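Local coordinates for 3-hydroxyacyl-CoA dehydrogenase (Burkholderia thailandensis, PDB 4XGN) that catalyses, with NAD as cofactor, the dehydrogenation of 3-hydroxyacyl-CoA thioesters to their 3-oxo forms, at the interface of chains A and B and the interface of chains A and C. Numbering follows the deposited sequence. Chains: chain A/B/C, 3-hydroxyacyl-CoA dehydrogenase.

Contact 1: the interface of chains A and B. Residues chain A 230, 233-234, 251; chain B 237, 240-242.
B:Asn241 brings its amide against helix 228-240 of chain A, and ND2 donates to the backbone carbonyl O of A:Glu230 at 3.0 Å. The carbonyl is met somewhat off its own plane, and it is likewise tilted from the plane of the amide. Beside this bond, the thioether chain of A:Met233 bends at its last torsion (chi3 57°), bringing the methyl CE 3.6 Å from CA of B:Asn241. The same methyl approaches the carbonyl O of B:Glu240 at the end of the partner helix. Across the amide, at about a right angle to it, comes A:Leu251, whose CD1 lies 4.0 Å from CG of B:Asn241. B:Pro242 adds the ring carbons CB, CG and CD next to the carboxylate oxygen OE2 of A:Glu230. In the second shell, B:Gln237 fixes the rotation of the asparagine amide: its OE1 accepts the other N-H of ND2 of B:Asn241 at 2.9 Å, nearly straight (168° at H), and lies in the plane of that amide. A bend at chi2 (68°) turns the glutamine amide back toward B:Asn241. The acceptor also borders the A helix directly, OE1 of B:Gln237 lying 3.4 Å from CA of A:Leu234.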
loop_
_atom_site.group_PDB
_atom_site.type_symbol
_atom_site.label_atom_id
_atom_site.label_comp_id
_atom_site.label_asym_id
_atom_site.label_seq_id
_atom_site.Cartn_x
_atom_site.Cartn_y
_atom_site.Cartn_z
ATOM N N GLU A 230 0.248 -14.591 -20.495
ATOM C CA GLU A 230 1.142 -13.921 -19.548
ATOM C C GLU A 230 0.554 -13.925 -18.148
ATOM O O GLU A 230 1.294 -13.995 -17.158
ATOM C CB GLU A 230 1.445 -12.518 -20.045
ATOM C CG GLU A 230 2.263 -12.596 -21.329
ATOM C CD GLU A 230 2.340 -11.324 -22.143
ATOM O OE1 GLU A 230 1.426 -10.465 -22.146
ATOM O OE2 GLU A 230 3.376 -11.201 -22.858
ATOM N N MET A 233 1.140 -17.524 -17.090
ATOM C CA MET A 233 2.507 -17.754 -16.672
ATOM C C MET A 233 2.697 -17.405 -15.204
ATOM O O MET A 233 3.396 -18.134 -14.480
ATOM C CB MET A 233 3.480 -16.862 -17.460
ATOM C CG MET A 233 3.800 -17.249 -18.894
ATOM S SD MET A 233 4.787 -15.863 -19.575
ATOM C CE MET A 233 6.080 -15.891 -18.369
ATOM N N LEU A 234 2.094 -16.277 -14.766
ATOM C CA LEU A 234 2.209 -15.904 -13.376
ATOM C C LEU A 234 1.449 -16.856 -12.469
ATOM O O LEU A 234 1.899 -17.180 -11.371
ATOM C CB LEU A 234 1.746 -14.458 -13.151
ATOM C CG LEU A 234 1.919 -13.881 -11.736
ATOM C CD1 LEU A 234 3.321 -14.006 -11.212
ATOM C CD2 LEU A 234 1.403 -12.457 -11.742
ATOM N N LEU A 251 0.138 -7.096 -12.309
ATOM C CA LEU A 251 0.683 -7.597 -13.570
ATOM C C LEU A 251 0.148 -6.638 -14.633
ATOM O O LEU A 251 -0.947 -6.815 -15.149
ATOM C CB LEU A 251 0.207 -9.025 -13.857
ATOM C CG LEU A 251 0.695 -9.682 -15.146
ATOM C CD1 LEU A 251 2.198 -9.937 -15.061
ATOM C CD2 LEU A 251 -0.069 -10.978 -15.373
ATOM N N GLN B 237 10.973 -15.822 -13.135
ATOM C CA GLN B 237 9.638 -15.430 -13.641
ATOM C C GLN B 237 9.585 -13.993 -14.084
ATOM O O GLN B 237 8.969 -13.676 -15.103
ATOM C CB GLN B 237 8.545 -15.706 -12.607
ATOM C CG GLN B 237 7.146 -15.164 -12.930
ATOM C CD GLN B 237 6.387 -15.768 -14.089
ATOM O OE1 GLN B 237 5.367 -15.210 -14.485
ATOM N NE2 GLN B 237 6.862 -16.887 -14.651
ATOM N N GLU B 240 11.137 -13.712 -17.384
ATOM C CA GLU B 240 10.363 -14.397 -18.416
ATOM C C GLU B 240 9.009 -13.804 -18.678
ATOM O O GLU B 240 8.455 -14.087 -19.725
ATOM C CB GLU B 240 10.225 -15.874 -18.125
ATOM C CG GLU B 240 11.582 -16.562 -18.196
ATOM C CD GLU B 240 11.517 -18.030 -17.868
ATOM O OE1 GLU B 240 10.535 -18.506 -17.262
ATOM O OE2 GLU B 240 12.498 -18.691 -18.194
ATOM N N ASN B 241 8.455 -13.062 -17.743
ATOM C CA ASN B 241 7.106 -12.502 -17.916
ATOM C C ASN B 241 7.123 -11.067 -18.442
ATOM O O ASN B 241 7.390 -10.149 -17.682
ATOM C CB ASN B 241 6.314 -12.599 -16.616
ATOM C CG ASN B 241 4.820 -12.442 -16.854
ATOM O OD1 ASN B 241 4.405 -11.630 -17.711
ATOM N ND2 ASN B 241 4.012 -13.259 -16.158
ATOM N N PRO B 242 6.770 -10.862 -19.728
ATOM C CA PRO B 242 6.847 -9.526 -20.312
ATOM C C PRO B 242 5.932 -8.466 -19.700
ATOM O O PRO B 242 6.212 -7.298 -19.849
ATOM C CB PRO B 242 6.493 -9.767 -21.777
ATOM C CG PRO B 242 6.900 -11.136 -21.997
ATOM C CD PRO B 242 6.389 -11.834 -20.754
#

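Contact 2: the interface of chains A and B. Residues chain A 243; chain B 199, 222, 224, 226, 230, 251-253.
A:Met243 enters chain B with its whole side chain, while its backbone carbonyl is held at the turn after strand 248-251. The hydrogen bonds across the contact converge on that carbonyl: N of B:Gly253 donates to O of A:Met243 at 2.9 Å, and N of B:Asp252 adds a weak bond. Water 1 joins the same carbonyl to N and to the carboxylate OD1 of B:Asp252, lying 3.0 Å from OD1. Apolar contacts follow the methionine outward. CB of A:Met243 rests 3.6 Å from CD1 of B:Leu251, and CG passes across the carboxyl end of B:Glu230. Bends at chi2 (-67°) and chi3 (-66°) fold the chain, with SD of A:Met243 3.8 Å from CG of B:Pro222 and equally near CA of B:Gly226. The methyl CE of A:Met243 finishes 3.9 Å from ring carbon CE1 of B:Phe199. Within chain B, a salt bridge (NH2 to OE2, 2.7 Å) and a hydrogen bond (NH1 to OE1, 2.8 Å) hold B:Arg224 end-on to B:Glu230, each oxygen using its syn lone pair. B:Pro222, preceded by a cis peptide, sets CG over the centre of the guanidinium. The methionine thus fills a chain B pocket and probably couples the two subunits' loops in this two-fold interface of the deposited assembly.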
loop_
_atom_site.group_PDB
_atom_site.type_symbol
_atom_site.label_atom_id
_atom_site.label_comp_id
_atom_site.label_asym_id
_atom_site.label_seq_id
_atom_site.Cartn_x
_atom_site.Cartn_y
_atom_site.Cartn_z
ATOM N N MET A 243 7.102 -20.193 -1.596
ATOM C CA MET A 243 7.200 -19.017 -0.693
ATOM C C MET A 243 6.183 -17.911 -1.015
ATOM O O MET A 243 6.096 -16.924 -0.240
ATOM C CB MET A 243 8.607 -18.437 -0.692
ATOM C CG MET A 243 9.551 -19.224 0.198
ATOM S SD MET A 243 9.175 -19.140 1.967
ATOM C CE MET A 243 9.494 -17.406 2.272
ATOM N N PHE B 199 14.906 -15.517 4.864
ATOM C CA PHE B 199 15.512 -16.537 4.040
ATOM C C PHE B 199 16.751 -17.048 4.731
ATOM O O PHE B 199 17.447 -16.287 5.371
ATOM C CB PHE B 199 15.870 -15.995 2.656
ATOM C CG PHE B 199 14.700 -16.030 1.701
ATOM C CD1 PHE B 199 13.619 -15.193 1.889
ATOM C CD2 PHE B 199 14.656 -16.957 0.680
ATOM C CE1 PHE B 199 12.552 -15.271 1.057
ATOM C CE2 PHE B 199 13.602 -17.047 -0.152
ATOM C CZ PHE B 199 12.528 -16.182 0.040
ATOM N N PRO B 222 5.029 -21.510 3.907
ATOM C CA PRO B 222 5.519 -22.645 4.681
ATOM C C PRO B 222 6.186 -22.218 5.999
ATOM O O PRO B 222 6.838 -21.167 6.045
ATOM C CB PRO B 222 6.526 -23.268 3.733
ATOM C CG PRO B 222 7.082 -22.113 2.968
ATOM C CD PRO B 222 6.014 -21.028 2.947
ATOM N N ARG B 224 8.809 -22.221 7.673
ATOM C CA ARG B 224 10.259 -22.352 7.642
ATOM C C ARG B 224 10.860 -21.135 6.983
ATOM O O ARG B 224 10.141 -20.325 6.377
ATOM C CB ARG B 224 10.664 -23.621 6.862
ATOM C CG ARG B 224 10.079 -23.637 5.456
ATOM C CD ARG B 224 10.870 -24.490 4.509
ATOM N NE ARG B 224 10.220 -24.669 3.216
ATOM C CZ ARG B 224 10.405 -23.931 2.115
ATOM N NH1 ARG B 224 11.232 -22.907 2.089
ATOM N NH2 ARG B 224 9.768 -24.286 1.003
ATOM N N GLY B 226 12.836 -19.211 4.020
ATOM C CA GLY B 226 12.933 -19.312 2.582
ATOM C C GLY B 226 14.273 -19.889 2.132
ATOM O O GLY B 226 15.296 -19.649 2.777
ATOM N N GLU B 230 14.226 -20.336 -4.066
ATOM C CA GLU B 230 12.844 -19.815 -4.155
ATOM C C GLU B 230 12.821 -18.364 -4.528
ATOM O O GLU B 230 11.939 -17.929 -5.230
ATOM C CB GLU B 230 12.067 -20.108 -2.871
ATOM C CG GLU B 230 11.850 -21.612 -2.701
ATOM C CD GLU B 230 11.424 -22.078 -1.319
ATOM O OE1 GLU B 230 11.771 -21.471 -0.273
ATOM O OE2 GLU B 230 10.765 -23.148 -1.286
ATOM N N LEU B 251 7.718 -11.822 -0.974
ATOM C CA LEU B 251 8.025 -13.244 -1.111
ATOM C C LEU B 251 8.347 -13.717 0.286
ATOM O O LEU B 251 9.492 -13.632 0.740
ATOM C CB LEU B 251 9.159 -13.465 -2.106
ATOM C CG LEU B 251 9.534 -14.958 -2.292
ATOM C CD1 LEU B 251 8.414 -15.726 -3.014
ATOM C CD2 LEU B 251 10.862 -15.099 -3.048
ATOM N N ASP B 252 7.301 -14.131 1.029
ATOM C CA ASP B 252 7.451 -14.163 2.495
ATOM C C ASP B 252 6.601 -15.157 3.279
ATOM O O ASP B 252 6.524 -15.102 4.515
ATOM C CB ASP B 252 7.227 -12.716 3.050
ATOM C CG ASP B 252 5.805 -12.216 2.806
ATOM O OD1 ASP B 252 4.951 -13.009 2.359
ATOM O OD2 ASP B 252 5.511 -11.040 3.085
ATOM N N GLY B 253 5.932 -16.054 2.571
ATOM C CA GLY B 253 5.098 -17.027 3.231
ATOM C C GLY B 253 3.942 -16.457 4.020
ATOM O O GLY B 253 3.439 -17.101 4.935
HETATM O O HOH W 1 4.730 -14.010 -0.444
#

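Contact 3: the interface of chains A and B. Residues chain A 185, 245; chain B 220-221.
Water 2 bridges A:Ser185 and B:Pro220 through their backbone carbonyls, standing 2.9 Å from O of A:Ser185 and 2.9 Å from O of B:Pro220. Two acceptors that could not bond to each other are thereby joined. The water also lies in the plane of the B:Phe221 ring, at its edge, while ring carbon CD1 of B:Phe221 approaches O of A:Ser185 at 3.9 Å. The ring edge thus flanks the bridge. A:Ser185 opens the 3-10 helix 185-187, and it is the methylene rather than the hydroxyl that packs against the partner: its CB is 3.8 Å from CB of B:Pro220. With chi1 at 59°, OG sits between the backbone N and the carbonyl carbon, to the side of the methylene contact, while CB faces B:Pro220. The direct polar link is made by A:Asn245, whose ND2 donates to the carbonyl O of B:Phe221 at 3.0 Å. The donor comes in from well to one side of the C=O direction (C=O...donor angle 125°) and somewhat out of the carbonyl plane. The asparagine amide stands nearly perpendicular to the phenylalanine ring, the planes 79° apart, and it meets the root of that side chain rather than its aromatic face. This carbonyl is that of the cis peptide joining B:Phe221 to B:Pro222. Alongside the bond, ND2 of A:Asn245 lies 3.6 Å from CB of B:Phe221.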
loop_
_atom_site.group_PDB
_atom_site.type_symbol
_atom_site.label_atom_id
_atom_site.label_comp_id
_atom_site.label_asym_id
_atom_site.label_seq_id
_atom_site.Cartn_x
_atom_site.Cartn_y
_atom_site.Cartn_z
ATOM N N SER A 185 -3.382 -21.478 6.786
ATOM C CA SER A 185 -1.982 -21.869 7.036
ATOM C C SER A 185 -1.867 -23.247 7.736
ATOM O O SER A 185 -1.018 -24.056 7.355
ATOM C CB SER A 185 -1.240 -20.785 7.792
ATOM O OG SER A 185 -1.848 -20.517 9.024
ATOM N N ASN A 245 2.896 -16.469 -0.715
ATOM C CA ASN A 245 1.684 -16.623 0.046
ATOM C C ASN A 245 1.220 -15.249 0.603
ATOM O O ASN A 245 2.062 -14.443 1.008
ATOM C CB ASN A 245 1.958 -17.571 1.176
ATOM C CG ASN A 245 0.688 -18.118 1.806
ATOM O OD1 ASN A 245 -0.431 -17.980 1.260
ATOM N ND2 ASN A 245 0.846 -18.793 2.928
ATOM N N PRO B 220 3.445 -18.129 8.335
ATOM C CA PRO B 220 2.184 -18.883 8.175
ATOM C C PRO B 220 2.254 -20.114 7.293
ATOM O O PRO B 220 1.862 -21.207 7.737
ATOM C CB PRO B 220 1.221 -17.838 7.598
ATOM C CG PRO B 220 1.716 -16.570 8.280
ATOM C CD PRO B 220 3.212 -16.665 8.258
ATOM N N PHE B 221 2.718 -19.972 6.061
ATOM C CA PHE B 221 3.014 -21.142 5.260
ATOM C C PHE B 221 3.929 -20.774 4.119
ATOM O O PHE B 221 3.646 -19.822 3.405
ATOM C CB PHE B 221 1.755 -21.818 4.679
ATOM C CG PHE B 221 2.068 -23.176 4.147
ATOM C CD1 PHE B 221 2.150 -24.238 5.014
ATOM C CD2 PHE B 221 2.465 -23.353 2.824
ATOM C CE1 PHE B 221 2.537 -25.475 4.565
ATOM C CE2 PHE B 221 2.832 -24.608 2.361
ATOM C CZ PHE B 221 2.895 -25.656 3.243
HETATM O O HOH W 2 1.566 -24.005 8.590
#

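Contact 4: the interface of chains A and C. Residues chain A 124, 176, 179-180, 183; chain C 100, 164.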
loop_
_atom_site.group_PDB
_atom_site.type_symbol
_atom_site.label_atom_id
_atom_site.label_comp_id
_atom_site.label_asym_id
_atom_site.label_seq_id
_atom_site.Cartn_x
_atom_site.Cartn_y
_atom_site.Cartn_z
ATOM N N PHE A 124 -15.141 -15.648 -2.953
ATOM C CA PHE A 124 -15.102 -16.258 -1.638
ATOM C C PHE A 124 -15.847 -17.605 -1.577
ATOM O O PHE A 124 -15.362 -18.540 -0.943
ATOM C CB PHE A 124 -15.648 -15.350 -0.528
ATOM C CG PHE A 124 -15.477 -15.954 0.839
ATOM C CD1 PHE A 124 -14.218 -15.979 1.421
ATOM C CD2 PHE A 124 -16.532 -16.590 1.494
ATOM C CE1 PHE A 124 -14.018 -16.569 2.644
ATOM C CE2 PHE A 124 -16.353 -17.162 2.731
ATOM C CZ PHE A 124 -15.079 -17.140 3.330
ATOM N N MET A 176 -8.773 -9.562 1.199
ATOM C CA MET A 176 -9.019 -10.814 1.899
ATOM C C MET A 176 -7.939 -11.846 1.685
ATOM O O MET A 176 -7.933 -12.870 2.375
ATOM C CB MET A 176 -10.413 -11.395 1.608
ATOM C CG MET A 176 -10.589 -12.042 0.295
ATOM S SD MET A 176 -12.363 -12.499 0.082
ATOM C CE MET A 176 -12.264 -13.344 -1.474
ATOM N N PRO A 179 -6.014 -12.504 5.323
ATOM C CA PRO A 179 -6.715 -13.319 6.326
ATOM C C PRO A 179 -7.002 -14.726 5.857
ATOM O O PRO A 179 -7.005 -15.621 6.688
ATOM C CB PRO A 179 -8.022 -12.548 6.602
ATOM C CG PRO A 179 -8.147 -11.579 5.474
ATOM C CD PRO A 179 -6.736 -11.242 5.061
ATOM N N ILE A 180 -7.263 -14.917 4.562
ATOM C CA ILE A 180 -7.562 -16.279 4.086
ATOM C C ILE A 180 -6.276 -17.113 4.111
ATOM O O ILE A 180 -6.311 -18.269 4.543
ATOM C CB ILE A 180 -8.208 -16.277 2.706
ATOM C CG1 ILE A 180 -9.553 -15.559 2.791
ATOM C CG2 ILE A 180 -8.403 -17.707 2.182
ATOM C CD1 ILE A 180 -10.239 -15.462 1.476
ATOM N N ASP A 183 -5.970 -18.030 7.720
ATOM C CA ASP A 183 -6.971 -19.052 8.029
ATOM C C ASP A 183 -6.516 -20.431 7.579
ATOM O O ASP A 183 -6.751 -21.411 8.288
ATOM C CB ASP A 183 -8.284 -18.800 7.256
ATOM C CG ASP A 183 -9.206 -17.850 7.926
ATOM O OD1 ASP A 183 -8.921 -17.379 9.053
ATOM O OD2 ASP A 183 -10.203 -17.498 7.283
ATOM N N THR C 100 -12.449 -19.366 7.156
ATOM C CA THR C 100 -12.699 -19.884 5.834
ATOM C C THR C 100 -13.057 -21.355 5.882
ATOM O O THR C 100 -14.038 -21.739 5.286
ATOM C CB THR C 100 -11.488 -19.664 4.911
ATOM O OG1 THR C 100 -11.242 -18.278 4.863
ATOM C CG2 THR C 100 -11.773 -20.142 3.513
ATOM N N ALA C 164 -11.986 -12.954 7.343
ATOM C CA ALA C 164 -12.050 -12.834 5.881
ATOM C C ALA C 164 -13.222 -11.959 5.414
ATOM O O ALA C 164 -13.046 -11.116 4.527
ATOM C CB ALA C 164 -12.138 -14.183 5.200
HETATM O O HOH W 3 -11.882 -15.677 8.196
#
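The ring of A:Phe124 and the carboxylate of A:Asp183 are the flat groups turned to chain C, where C:Thr100 and C:Ala164 meet them. In this short-chain dehydrogenase, helices 109-135 and 164-184 supply the chain A surface; the latter helix carries the family's YxxxK catalytic motif. The ring offers its rim atom CE1, 4.0 Å from CB of C:Ala164 and about as near to the threonine hydroxyl. The carboxylate works through OD2, which gathers two direct bonds from one residue. OG1 of C:Thr100 donates at 2.7 Å to the anti lone pair of OD2 of A:Asp183, away from the other oxygen, whereas N of C:Thr100 comes in at 2.9 Å from above the carboxylate plane, 59° out of it. The threonine places OG1 beside its own backbone N (chi1 -59°), which lets both donors close on OD2. Water 3, 2.6 Å from OD2 of A:Asp183, carries the link on to N of C:Ala164, at 2.9 Å from that nitrogen. Because this N-H begins helix 164-184 of chain C, the helix end may further stabilise a negative charge on the aspartate. Beneath the polar cluster, CG1 of A:Ile180 packs 3.8 Å from CB of C:Ala164.

Contacts 1, 2 and 3 belong to one two-fold interface, contact 4 to another, in the deposited four-subunit assembly, which may be the biological one. Measured between C-alpha centres, contacts 1 and 2 are about 20 Å apart yet use the same residues: Glu230 and Leu251 border the partner's Asn241 in the first and its Met243 in the second, so by symmetry each copy plays both roles. Contact 3, with its centre about 9 Å from that of contact 2, continues along the same loop through Phe221 and Pro222. Helix 164-184, which lines contact 4, runs directly into Ser185 of contact 3, connecting the A-B and A-C interfaces.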